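PDB 3LPZ: uncharacterized protein from Chaetomium thermophilum, which probably serves as Get4 in the Get pathway of tail-anchored protein biogenesis, an alpha-solenoid protein suited to multiple interactions, including binding of Get5. Local coordinates for residues Ala186-Ala191 against Asn278-Thr283; Phe213-Val218 against Glu235-Pro240; Lys222-Gln227 against Phe239-Leu244. All coordinates share one frame; numbering follows the deposited sequence. Where two conformers were deposited one is given.

Overall arrangement
The three contacts lie in one region of a largely helical alpha-solenoid, on the same side of the chain's centre. Along the chain, helix 186-199 leads into helix 203-220, then come the antiparallel strands 227-228 and 237-238, helix 243-256 and, later, helix 282-293. Contact 1 closes the long loop that encloses the other two. Contacts 2 and 3 share F239 and P240, and their centres are about 7 Å apart; that of contact 1 lies about 17 Å from contact 2 and about 18 Å from contact 3. F213 and L217 of contact 2 and L242 and L244 of contact 3 touch 186-191, making the hairpin and the surrounding helices one packed unit.

Contact 1: Ala186-Ala191 against Asn278-Thr283; sequences APLYCA and NGIWDT
A191 and W281 bring the two backbones nearest each other, with their CA atoms 8.6 Å apart, where the early part of helix 186-199 meets the loop leading into helix 282-293 of the alpha-solenoid. The helical segment is regular, as the bond from A191 N to P187 O illustrates. The other chain turns through N278 and G279, both with positive phi, before D282 N bonds to G279 O and the next helix starts. The indole of W281 spans most of the gap between the two backbones. Its CG stands anti to the carbonyl carbon, beside the backbone N (chi1 -64°), and the six-membered part of the indole reaches the helix. A191 CB sits obliquely against it, 3.4 Å from CZ2, a close fit for a methyl group. P187 O lies near the ring plane at the edge, 3.8 Å from the same CZ2. The side chain of L188 crosses the indole at about a right angle, its CD1 4.2 Å from CZ2, while its CG meets I280 CD1 more loosely. Helix 243-256 adds F247 against W281 and I248 against A191. The polar edge of the buried indole is satisfied through a water: W281 NE1 donates to it in the ring plane at 2.9 Å, and the water donates in turn to L188 O at 2.8 Å.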
ATOM      1  N   ALA A 186       5.265 -19.159  -8.106  1.00 20.98           N
ATOM      2  CA  ALA A 186       4.970 -18.900  -6.660  1.00 20.29           C
ATOM      3  C   ALA A 186       5.944 -17.920  -5.948  1.00 19.67           C
ATOM      4  O   ALA A 186       5.475 -17.010  -5.283  1.00 18.91           O
ATOM      5  CB  ALA A 186       4.805 -20.180  -5.850  1.00 19.48           C
ATOM      6  N   PRO A 187       7.291 -18.089  -6.110  1.00 20.04           N
ATOM      7  CA  PRO A 187       8.229 -17.187  -5.406  1.00 19.97           C
ATOM      8  C   PRO A 187       8.131 -15.729  -5.848  1.00 20.54           C
ATOM      9  O   PRO A 187       8.406 -14.831  -5.048  1.00 20.43           O
ATOM     10  CB  PRO A 187       9.618 -17.739  -5.777  1.00 19.92           C
ATOM     11  CG  PRO A 187       9.338 -19.159  -6.355  1.00 21.07           C
ATOM     12  CD  PRO A 187       8.001 -19.074  -6.960  1.00 19.76           C
ATOM     13  N   LEU A 188       7.735 -15.488  -7.105  1.00 20.71           N
ATOM     14  CA  LEU A 188       7.595 -14.118  -7.621  1.00 20.78           C
ATOM     15  C   LEU A 188       6.459 -13.367  -6.922  1.00 20.29           C
ATOM     16  O   LEU A 188       6.582 -12.195  -6.614  1.00 20.06           O
ATOM     17  CB  LEU A 188       7.371 -14.120  -9.135  1.00 21.10           C
ATOM     18  CG  LEU A 188       8.574 -14.240 -10.092  1.00 25.15           C
ATOM     19  CD1 LEU A 188       9.756 -15.024  -9.557  1.00 27.71           C
ATOM     20  CD2 LEU A 188       8.106 -14.729 -11.499  1.00 26.68           C
ATOM     21  N   TYR A 189       5.351 -14.048  -6.681  1.00 19.23           N
ATOM     22  CA  TYR A 189       4.222 -13.433  -6.008  1.00 18.85           C
ATOM     23  C   TYR A 189       4.470 -13.334  -4.531  1.00 19.33           C
ATOM     24  O   TYR A 189       4.095 -12.334  -3.903  1.00 19.84           O
ATOM     25  CB  TYR A 189       2.919 -14.173  -6.325  1.00 18.00           C
ATOM     26  CG  TYR A 189       2.543 -13.984  -7.788  1.00 19.30           C
ATOM     27  CD1 TYR A 189       1.871 -12.830  -8.212  1.00 20.14           C
ATOM     28  CD2 TYR A 189       2.939 -14.913  -8.760  1.00 16.94           C
ATOM     29  CE1 TYR A 189       1.556 -12.635  -9.569  1.00 20.44           C
ATOM     30  CE2 TYR A 189       2.623 -14.725 -10.107  1.00 20.10           C
ATOM     31  CZ  TYR A 189       1.939 -13.587 -10.499  1.00 20.04           C
ATOM     32  OH  TYR A 189       1.646 -13.393 -11.820  1.00 22.19           O
ATOM     33  N   CYS A 190       5.161 -14.323  -3.976  1.00 18.99           N
ATOM     34  CA  CYS A 190       5.545 -14.230  -2.578  1.00 20.52           C
ATOM     35  C   CYS A 190       6.436 -12.993  -2.355  1.00 19.92           C
ATOM     36  O   CYS A 190       6.215 -12.241  -1.391  1.00 20.12           O
ATOM     37  CB  CYS A 190       6.241 -15.526  -2.113  1.00 20.31           C
ATOM     38  SG  CYS A 190       6.512 -15.565  -0.344  1.00 25.21           S
ATOM     39  N   ALA A 191       7.391 -12.772  -3.272  1.00 18.56           N
ATOM     40  CA  ALA A 191       8.316 -11.648  -3.188  1.00 18.51           C
ATOM     41  C   ALA A 191       7.601 -10.308  -3.250  1.00 18.71           C
ATOM     42  O   ALA A 191       7.988  -9.408  -2.554  1.00 18.47           O
ATOM     43  CB  ALA A 191       9.409 -11.729  -4.245  1.00 17.46           C
ATOM     44  N   ASN A 278      15.993 -11.830 -14.719  1.00 33.22           N
ATOM     45  CA  ASN A 278      16.440 -10.687 -15.530  0.50 33.42           C
ATOM     46  C   ASN A 278      16.186  -9.319 -14.890  1.00 32.80           C
ATOM     47  O   ASN A 278      15.610  -8.395 -15.471  1.00 32.83           O
ATOM     48  CB  ASN A 278      16.083 -10.816 -17.035  0.50 34.42           C
ATOM     49  CG  ASN A 278      14.764 -10.173 -17.407  0.50 35.79           C
ATOM     50  OD1 ASN A 278      13.734 -10.438 -16.797  0.50 37.98           O
ATOM     51  ND2 ASN A 278      14.788  -9.344 -18.448  0.50 36.80           N
ATOM     52  N   GLY A 279      16.662  -9.224 -13.645  1.00 31.75           N
ATOM     53  CA  GLY A 279      16.785  -7.959 -12.927  1.00 30.35           C
ATOM     54  C   GLY A 279      15.639  -7.486 -12.060  1.00 28.81           C
ATOM     55  O   GLY A 279      15.776  -6.451 -11.386  1.00 29.53           O
ATOM     56  N   ILE A 280      14.513  -8.205 -12.043  1.00 26.87           N
ATOM     57  CA  ILE A 280      13.326  -7.640 -11.384  1.00 25.37           C
ATOM     58  C   ILE A 280      13.457  -7.493  -9.863  1.00 24.35           C
ATOM     59  O   ILE A 280      12.674  -6.762  -9.255  1.00 23.75           O
ATOM     60  CB  ILE A 280      11.979  -8.371 -11.708  1.00 25.26           C
ATOM     61  CG1 ILE A 280      12.018  -9.838 -11.225  1.00 24.66           C
ATOM     62  CG2 ILE A 280      11.581  -8.174 -13.220  1.00 24.28           C
ATOM     63  CD1 ILE A 280      10.644 -10.576 -11.305  1.00 25.88           C
ATOM     64  N   TRP A 281      14.400  -8.203  -9.249  1.00 23.99           N
ATOM     65  CA  TRP A 281      14.630  -8.032  -7.794  1.00 24.27           C
ATOM     66  C   TRP A 281      15.880  -7.217  -7.452  1.00 25.07           C
ATOM     67  O   TRP A 281      16.192  -7.060  -6.268  1.00 24.90           O
ATOM     68  CB  TRP A 281      14.738  -9.368  -7.048  1.00 23.27           C
ATOM     69  CG  TRP A 281      13.510 -10.241  -7.050  1.00 21.84           C
ATOM     70  CD1 TRP A 281      12.279  -9.962  -7.597  1.00 21.11           C
ATOM     71  CD2 TRP A 281      13.400 -11.546  -6.462  1.00 21.42           C
ATOM     72  NE1 TRP A 281      11.414 -11.026  -7.394  1.00 21.60           N
ATOM     73  CE2 TRP A 281      12.077 -12.007  -6.699  1.00 20.95           C
ATOM     74  CE3 TRP A 281      14.295 -12.377  -5.770  1.00 20.84           C
ATOM     75  CZ2 TRP A 281      11.634 -13.258  -6.265  1.00 21.03           C
ATOM     76  CZ3 TRP A 281      13.843 -13.626  -5.329  1.00 22.12           C
ATOM     77  CH2 TRP A 281      12.534 -14.054  -5.579  1.00 21.70           C
ATOM     78  N   ASP A 282      16.604  -6.727  -8.463  1.00 26.41           N
ATOM     79  CA  ASP A 282      17.963  -6.198  -8.270  1.00 27.68           C
ATOM     80  C   ASP A 282      17.981  -4.979  -7.354  1.00 27.61           C
ATOM     81  O   ASP A 282      18.761  -4.920  -6.407  1.00 26.60           O
ATOM     82  CB  ASP A 282      18.601  -5.798  -9.606  1.00 29.23           C
ATOM     83  CG  ASP A 282      19.122  -6.974 -10.403  1.00 31.76           C
ATOM     84  OD1 ASP A 282      19.226  -8.105  -9.868  1.00 33.89           O
ATOM     85  OD2 ASP A 282      19.441  -6.737 -11.595  1.00 35.85           O
ATOM     86  N   THR A 283      17.124  -4.000  -7.637  1.00 28.01           N
ATOM     87  CA  THR A 283      17.093  -2.780  -6.825  1.00 28.58           C
ATOM     88  C   THR A 283      16.613  -3.062  -5.395  1.00 28.24           C
ATOM     89  O   THR A 283      17.174  -2.520  -4.419  1.00 28.32           O
ATOM     90  CB  THR A 283      16.231  -1.695  -7.491  1.00 29.14           C
ATOM     91  OG1 THR A 283      16.807  -1.382  -8.759  1.00 31.36           O
ATOM     92  CG2 THR A 283      16.197  -0.419  -6.651  1.00 30.07           C
TER
HETATM   93  O   HOH W   1       8.548 -10.740  -8.003  1.00 20.12           O

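Contact 2: Phe213-Val218 against Glu235-Pro240; sequences FTSALV and ELRIFP
T214 OG1 is held from both sides of the contact: R237 NH1 donates to it at 3.0 Å, and within its own helix it is hydrogen-bonded to Y210 O. The bond from R237 is somewhat bent, with an N-H...O angle of 143°, and the hydroxyl lies 16° out of the guanidinium plane. R237 gets there with a chain extended from CG to NE, which carries the charged group across to helix 203-220. At its other nitrogen, R237 NH2 forms a salt bridge with E235 OE1 at 3.2 Å, the oxygen accepting through its anti lone pair. The guanidinium is also covered on opposite faces, S215 CA over one and E235 CB over the other, each toward the rim. S215 OG, hydrogen-bonded to R211 O, lies 3.1 Å from R237 NH1. An alanine in place of R237 would probably leave the E235 carboxylate without its charged mate and T214 OG1 without its donor from the strand, loosening the hold of the strand on the helix.

Beside this polar group lies an apolar one, centred on the F239 ring. L217 CD2 makes a CH-pi contact over one face, 4.2 Å from the centroid and 19° off the normal, the two side chains meeting tip to tip. V218 CG2 comes in at the ring edge, 3.8 Å from CE1, and T214 CG2 approaches obliquely, 4.0 Å from CE2. L245 of helix 243-256 also touches the ring. Polar and apolar anchors side by side thus fasten the second strand of a two-stranded antiparallel hairpin, and the residues flanking it, onto a helix of the alpha-solenoid.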
ATOM      1  N   PHE A 213       1.251 -16.335   2.836  1.00 18.31           N
ATOM      2  CA  PHE A 213       1.335 -16.765   1.435  1.00 19.00           C
ATOM      3  C   PHE A 213       1.718 -18.264   1.390  1.00 19.23           C
ATOM      4  O   PHE A 213       1.102 -19.058   0.661  1.00 19.14           O
ATOM      5  CB  PHE A 213       2.382 -15.934   0.670  1.00 18.56           C
ATOM      6  CG  PHE A 213       2.482 -16.279  -0.777  1.00 18.65           C
ATOM      7  CD1 PHE A 213       3.271 -17.356  -1.206  1.00 18.01           C
ATOM      8  CD2 PHE A 213       1.785 -15.522  -1.737  1.00 18.06           C
ATOM      9  CE1 PHE A 213       3.362 -17.683  -2.586  1.00 19.55           C
ATOM     10  CE2 PHE A 213       1.867 -15.836  -3.095  1.00 19.32           C
ATOM     11  CZ  PHE A 213       2.651 -16.924  -3.526  1.00 19.10           C
ATOM     12  N   THR A 214       2.761 -18.628   2.134  1.00 18.74           N
ATOM     13  CA  THR A 214       3.198 -20.016   2.143  1.00 19.68           C
ATOM     14  C   THR A 214       2.185 -20.983   2.776  1.00 19.79           C
ATOM     15  O   THR A 214       2.107 -22.114   2.333  1.00 19.62           O
ATOM     16  CB  THR A 214       4.618 -20.205   2.732  1.00 19.82           C
ATOM     17  OG1 THR A 214       4.654 -19.773   4.108  1.00 19.97           O
ATOM     18  CG2 THR A 214       5.639 -19.422   1.878  1.00 20.27           C
ATOM     19  N   SER A 215       1.415 -20.544   3.784  1.00 20.18           N
ATOM     20  CA  SER A 215       0.324 -21.401   4.296  1.00 21.48           C
ATOM     21  C   SER A 215      -0.720 -21.628   3.215  1.00 21.04           C
ATOM     22  O   SER A 215      -1.233 -22.723   3.106  1.00 20.86           O
ATOM     23  CB  SER A 215      -0.376 -20.803   5.518  1.00 21.77           C
ATOM     24  OG  SER A 215       0.585 -20.722   6.535  1.00 28.02           O
ATOM     25  N   ALA A 216      -1.023 -20.586   2.433  1.00 20.66           N
ATOM     26  CA  ALA A 216      -2.014 -20.695   1.360  1.00 21.28           C
ATOM     27  C   ALA A 216      -1.515 -21.686   0.302  1.00 21.37           C
ATOM     28  O   ALA A 216      -2.265 -22.558  -0.171  1.00 21.38           O
ATOM     29  CB  ALA A 216      -2.313 -19.286   0.728  1.00 20.54           C
ATOM     30  N   LEU A 217      -0.240 -21.552  -0.059  1.00 21.32           N
ATOM     31  CA  LEU A 217       0.374 -22.435  -1.040  1.00 22.05           C
ATOM     32  C   LEU A 217       0.251 -23.912  -0.620  1.00 22.52           C
ATOM     33  O   LEU A 217      -0.122 -24.766  -1.427  1.00 23.02           O
ATOM     34  CB  LEU A 217       1.847 -22.047  -1.260  1.00 20.83           C
ATOM     35  CG  LEU A 217       2.614 -22.845  -2.301  1.00 21.48           C
ATOM     36  CD1 LEU A 217       2.052 -22.610  -3.703  1.00 22.57           C
ATOM     37  CD2 LEU A 217       4.098 -22.432  -2.260  1.00 22.51           C
ATOM     38  N   VAL A 218       0.590 -24.210   0.630  1.00 23.19           N
ATOM     39  CA  VAL A 218       0.475 -25.578   1.159  1.00 23.44           C
ATOM     40  C   VAL A 218      -0.968 -26.083   1.196  1.00 24.62           C
ATOM     41  O   VAL A 218      -1.255 -27.202   0.752  1.00 23.19           O
ATOM     42  CB  VAL A 218       1.083 -25.687   2.594  1.00 23.35           C
ATOM     43  CG1 VAL A 218       0.710 -27.028   3.287  1.00 23.69           C
ATOM     44  CG2 VAL A 218       2.586 -25.491   2.531  1.00 23.28           C
ATOM     45  N   GLU A 235       6.671 -20.081  11.639  1.00 48.40           N
ATOM     46  CA  GLU A 235       6.694 -21.030  10.521  1.00 47.27           C
ATOM     47  C   GLU A 235       7.773 -20.678   9.486  1.00 45.16           C
ATOM     48  O   GLU A 235       7.756 -19.606   8.896  1.00 45.34           O
ATOM     49  CB  GLU A 235       5.313 -21.055   9.844  1.00 48.18           C
ATOM     50  CG  GLU A 235       4.136 -21.305  10.794  1.00 50.67           C
ATOM     51  CD  GLU A 235       3.039 -20.246  10.662  1.00 54.18           C
ATOM     52  OE1 GLU A 235       2.239 -20.289   9.684  1.00 55.23           O
ATOM     53  OE2 GLU A 235       2.977 -19.367  11.552  1.00 55.46           O
ATOM     54  N   LEU A 236       8.734 -21.566   9.303  1.00 42.30           N
ATOM     55  CA  LEU A 236       9.720 -21.388   8.261  1.00 39.70           C
ATOM     56  C   LEU A 236       9.677 -22.600   7.341  1.00 37.34           C
ATOM     57  O   LEU A 236      10.073 -23.702   7.753  1.00 36.79           O
ATOM     58  CB  LEU A 236      11.121 -21.210   8.835  1.00 40.23           C
ATOM     59  CG  LEU A 236      12.033 -20.738   7.700  1.00 42.29           C
ATOM     60  CD1 LEU A 236      12.024 -19.197   7.600  1.00 42.30           C
ATOM     61  CD2 LEU A 236      13.454 -21.303   7.829  1.00 44.59           C
ATOM     62  N   ARG A 237       9.207 -22.390   6.109  1.00 33.92           N
ATOM     63  CA  ARG A 237       8.949 -23.490   5.185  1.00 31.97           C
ATOM     64  C   ARG A 237       9.970 -23.557   4.055  1.00 30.67           C
ATOM     65  O   ARG A 237      10.338 -22.532   3.443  1.00 31.30           O
ATOM     66  CB  ARG A 237       7.510 -23.455   4.643  1.00 31.79           C
ATOM     67  CG  ARG A 237       6.447 -23.439   5.746  1.00 33.72           C
ATOM     68  CD  ARG A 237       5.063 -23.327   5.171  1.00 36.01           C
ATOM     69  NE  ARG A 237       4.049 -23.508   6.206  1.00 37.38           N
ATOM     70  CZ  ARG A 237       3.402 -22.512   6.802  1.00 36.30           C
ATOM     71  NH1 ARG A 237       3.627 -21.238   6.459  1.00 31.99           N
ATOM     72  NH2 ARG A 237       2.525 -22.797   7.747  1.00 37.99           N
ATOM     73  N   ILE A 238      10.429 -24.777   3.800  1.00 27.54           N
ATOM     74  CA  ILE A 238      11.316 -25.078   2.697  1.00 25.55           C
ATOM     75  C   ILE A 238      10.553 -25.921   1.674  1.00 24.29           C
ATOM     76  O   ILE A 238       9.921 -26.929   2.020  1.00 23.12           O
ATOM     77  CB  ILE A 238      12.579 -25.840   3.212  1.00 25.89           C
ATOM     78  CG1 ILE A 238      13.360 -24.927   4.167  1.00 26.74           C
ATOM     79  CG2 ILE A 238      13.442 -26.402   2.036  1.00 25.93           C
ATOM     80  CD1 ILE A 238      13.985 -23.601   3.481  1.00 28.60           C
ATOM     81  N   PHE A 239      10.620 -25.492   0.416  1.00 23.20           N
ATOM     82  CA  PHE A 239       9.994 -26.199  -0.704  1.00 22.57           C
ATOM     83  C   PHE A 239      11.070 -26.644  -1.674  1.00 23.11           C
ATOM     84  O   PHE A 239      11.553 -25.829  -2.460  1.00 23.54           O
ATOM     85  CB  PHE A 239       9.030 -25.255  -1.444  1.00 21.37           C
ATOM     86  CG  PHE A 239       7.909 -24.765  -0.593  1.00 20.91           C
ATOM     87  CD1 PHE A 239       6.731 -25.517  -0.467  1.00 20.02           C
ATOM     88  CD2 PHE A 239       8.018 -23.565   0.102  1.00 19.08           C
ATOM     89  CE1 PHE A 239       5.692 -25.082   0.339  1.00 19.71           C
ATOM     90  CE2 PHE A 239       6.958 -23.115   0.937  1.00 18.86           C
ATOM     91  CZ  PHE A 239       5.802 -23.862   1.040  1.00 19.66           C
ATOM     92  N   PRO A 240      11.419 -27.938  -1.669  1.00 24.07           N
ATOM     93  CA  PRO A 240      12.502 -28.408  -2.549  1.00 24.71           C
ATOM     94  C   PRO A 240      12.296 -28.063  -4.009  1.00 25.13           C
ATOM     95  O   PRO A 240      13.282 -27.826  -4.710  1.00 26.56           O
ATOM     96  CB  PRO A 240      12.495 -29.923  -2.337  1.00 25.63           C
ATOM     97  CG  PRO A 240      12.005 -30.067  -0.909  1.00 25.95           C
ATOM     98  CD  PRO A 240      10.889 -29.029  -0.828  1.00 23.85           C
TER

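Contact 3: Lys222-Gln227 against Phe239-Leu244; sequences KGLTVQ and FPSLPL
L224 and V226 supply the apolar part of this contact, both meeting the ring of F239 obliquely. L224 CD2 is 3.7 Å from F239 CD1, the leucine crossing the phenylalanine at about a right angle, and the same methyl reaches L242 CD1 at 4.2 Å. With CG anti to the backbone N (chi1 179°), L224 points its branch at the second segment; its other methyl, CD1, lies 3.4 Å from S241 OG. V226 instead lies side by side with F239, pointing the same way, and its CG2 comes 3.5 Å from CE1. Nearer the surface, T225 CG2 packs crosswise on the P240 ring, 3.9 Å from CG.

The polar link runs through a water, which donates to T225 O at 2.8 Å and accepts from S241 N at the same distance. It joins the two backbones where they do not pair directly.

One backbone bond shapes the second segment: L242 N donates to F239 O at 2.9 Å in a type I turn, and L242 then takes the N-cap position of helix 243-256. The adjoining bond between Q227 and I238 belongs to the short sheet. The arrangement is the base of a beta hairpin, where the chain enters from helix 203-220 and leaves into the next helix of the alpha-solenoid.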
ATOM      1  N   LYS A 222      -1.732 -29.774  -1.551  1.00 23.29           N
ATOM      2  CA  LYS A 222      -1.392 -30.720  -0.486  1.00 23.71           C
ATOM      3  C   LYS A 222      -0.337 -31.724  -0.901  1.00 22.51           C
ATOM      4  O   LYS A 222       0.332 -32.292  -0.038  1.00 22.95           O
ATOM      5  CB  LYS A 222      -2.641 -31.403   0.085  1.00 24.26           C
ATOM      6  CG  LYS A 222      -3.404 -30.441   1.028  1.00 27.96           C
ATOM      7  CD  LYS A 222      -4.790 -30.928   1.362  1.00 35.16           C
ATOM      8  CE  LYS A 222      -5.490 -29.924   2.290  1.00 37.45           C
ATOM      9  NZ  LYS A 222      -6.737 -30.543   2.792  1.00 41.68           N
ATOM     10  N   GLY A 223      -0.133 -31.884  -2.203  1.00 22.07           N
ATOM     11  CA  GLY A 223       0.923 -32.774  -2.715  1.00 21.47           C
ATOM     12  C   GLY A 223       2.330 -32.160  -2.751  1.00 21.61           C
ATOM     13  O   GLY A 223       3.321 -32.886  -2.927  1.00 20.94           O
ATOM     14  N   LEU A 224       2.416 -30.834  -2.572  1.00 20.60           N
ATOM     15  CA  LEU A 224       3.661 -30.106  -2.754  1.00 20.11           C
ATOM     16  C   LEU A 224       4.631 -30.358  -1.589  1.00 20.07           C
ATOM     17  O   LEU A 224       4.317 -30.029  -0.441  1.00 19.72           O
ATOM     18  CB  LEU A 224       3.376 -28.586  -2.894  1.00 20.58           C
ATOM     19  CG  LEU A 224       4.582 -27.634  -3.074  1.00 21.91           C
ATOM     20  CD1 LEU A 224       5.251 -27.858  -4.427  1.00 24.36           C
ATOM     21  CD2 LEU A 224       4.147 -26.177  -2.975  1.00 21.40           C
ATOM     22  N   THR A 225       5.800 -30.937  -1.888  1.00 19.55           N
ATOM     23  CA  THR A 225       6.767 -31.292  -0.844  1.00 20.19           C
ATOM     24  C   THR A 225       7.152 -30.049  -0.065  1.00 20.16           C
ATOM     25  O   THR A 225       7.479 -29.003  -0.646  1.00 18.99           O
ATOM     26  CB  THR A 225       7.994 -31.972  -1.414  1.00 20.46           C
ATOM     27  OG1 THR A 225       7.561 -33.096  -2.178  1.00 22.25           O
ATOM     28  CG2 THR A 225       8.996 -32.427  -0.282  1.00 20.37           C
ATOM     29  N   VAL A 226       7.070 -30.167   1.256  1.00 20.04           N
ATOM     30  CA  VAL A 226       7.352 -29.053   2.137  1.00 21.14           C
ATOM     31  C   VAL A 226       7.962 -29.554   3.448  1.00 23.88           C
ATOM     32  O   VAL A 226       7.582 -30.618   3.961  1.00 22.31           O
ATOM     33  CB  VAL A 226       6.075 -28.162   2.381  1.00 20.64           C
ATOM     34  CG1 VAL A 226       4.908 -28.987   2.997  1.00 18.54           C
ATOM     35  CG2 VAL A 226       6.418 -26.948   3.253  1.00 19.08           C
ATOM     36  N   GLN A 227       8.912 -28.773   3.960  1.00 26.93           N
ATOM     37  CA  GLN A 227       9.582 -29.061   5.216  1.00 31.17           C
ATOM     38  C   GLN A 227       9.518 -27.820   6.104  1.00 34.53           C
ATOM     39  O   GLN A 227       9.440 -26.693   5.612  1.00 33.19           O
ATOM     40  CB  GLN A 227      11.039 -29.430   4.964  1.00 30.54           C
ATOM     41  CG  GLN A 227      11.156 -30.729   4.206  1.00 31.84           C
ATOM     42  CD  GLN A 227      12.504 -30.936   3.584  1.00 32.83           C
ATOM     43  OE1 GLN A 227      13.254 -29.980   3.364  1.00 34.92           O
ATOM     44  NE2 GLN A 227      12.822 -32.181   3.279  1.00 30.91           N
ATOM     45  N   PHE A 239      10.620 -25.492   0.416  1.00 23.20           N
ATOM     46  CA  PHE A 239       9.994 -26.199  -0.704  1.00 22.57           C
ATOM     47  C   PHE A 239      11.070 -26.644  -1.674  1.00 23.11           C
ATOM     48  O   PHE A 239      11.553 -25.829  -2.460  1.00 23.54           O
ATOM     49  CB  PHE A 239       9.030 -25.255  -1.444  1.00 21.37           C
ATOM     50  CG  PHE A 239       7.909 -24.765  -0.593  1.00 20.91           C
ATOM     51  CD1 PHE A 239       6.731 -25.517  -0.467  1.00 20.02           C
ATOM     52  CD2 PHE A 239       8.018 -23.565   0.102  1.00 19.08           C
ATOM     53  CE1 PHE A 239       5.692 -25.082   0.339  1.00 19.71           C
ATOM     54  CE2 PHE A 239       6.958 -23.115   0.937  1.00 18.86           C
ATOM     55  CZ  PHE A 239       5.802 -23.862   1.040  1.00 19.66           C
ATOM     56  N   PRO A 240      11.419 -27.938  -1.669  1.00 24.07           N
ATOM     57  CA  PRO A 240      12.502 -28.408  -2.549  1.00 24.71           C
ATOM     58  C   PRO A 240      12.296 -28.063  -4.009  1.00 25.13           C
ATOM     59  O   PRO A 240      13.282 -27.826  -4.710  1.00 26.56           O
ATOM     60  CB  PRO A 240      12.495 -29.923  -2.337  1.00 25.63           C
ATOM     61  CG  PRO A 240      12.005 -30.067  -0.909  1.00 25.95           C
ATOM     62  CD  PRO A 240      10.889 -29.029  -0.828  1.00 23.85           C
ATOM     63  N   SER A 241      11.051 -27.995  -4.479  1.00 24.37           N
ATOM     64  CA  SER A 241      10.825 -27.713  -5.903  1.00 24.62           C
ATOM     65  C   SER A 241      10.789 -26.227  -6.229  1.00 24.54           C
ATOM     66  O   SER A 241      10.607 -25.864  -7.388  1.00 25.07           O
ATOM     67  CB  SER A 241       9.518 -28.340  -6.375  1.00 24.37           C
ATOM     68  OG  SER A 241       8.445 -27.724  -5.685  1.00 25.30           O
ATOM     69  N   LEU A 242      10.927 -25.361  -5.221  1.00 24.21           N
ATOM     70  CA  LEU A 242      10.800 -23.913  -5.445  1.00 23.81           C
ATOM     71  C   LEU A 242      12.006 -23.187  -4.816  1.00 23.83           C
ATOM     72  O   LEU A 242      11.878 -22.532  -3.778  1.00 22.88           O
ATOM     73  CB  LEU A 242       9.464 -23.401  -4.901  1.00 24.11           C
ATOM     74  CG  LEU A 242       8.172 -23.950  -5.551  1.00 24.06           C
ATOM     75  CD1 LEU A 242       6.937 -23.605  -4.715  1.00 24.61           C
ATOM     76  CD2 LEU A 242       7.997 -23.453  -6.997  1.00 25.81           C
ATOM     77  N   PRO A 243      13.193 -23.327  -5.436  1.00 24.20           N
ATOM     78  CA  PRO A 243      14.425 -22.742  -4.856  1.00 23.81           C
ATOM     79  C   PRO A 243      14.353 -21.240  -4.475  1.00 23.33           C
ATOM     80  O   PRO A 243      14.957 -20.836  -3.481  1.00 22.97           O
ATOM     81  CB  PRO A 243      15.483 -22.948  -5.950  1.00 24.28           C
ATOM     82  CG  PRO A 243      14.809 -23.598  -7.113  1.00 25.62           C
ATOM     83  CD  PRO A 243      13.464 -24.111  -6.656  1.00 24.59           C
ATOM     84  N   LEU A 244      13.684 -20.410  -5.271  1.00 22.49           N
ATOM     85  CA  LEU A 244      13.647 -18.978  -4.960  1.00 22.23           C
ATOM     86  C   LEU A 244      12.756 -18.670  -3.769  1.00 22.09           C
ATOM     87  O   LEU A 244      12.892 -17.632  -3.119  1.00 22.34           O
ATOM     88  CB  LEU A 244      13.159 -18.154  -6.155  1.00 22.58           C
ATOM     89  CG  LEU A 244      14.207 -17.862  -7.234  1.00 25.05           C
ATOM     90  CD1 LEU A 244      13.562 -16.962  -8.307  1.00 27.82           C
ATOM     91  CD2 LEU A 244      15.482 -17.253  -6.646  1.00 25.73           C
TER
HETATM   92  O   HOH W   2       8.545 -28.555  -3.243  1.00 23.38           O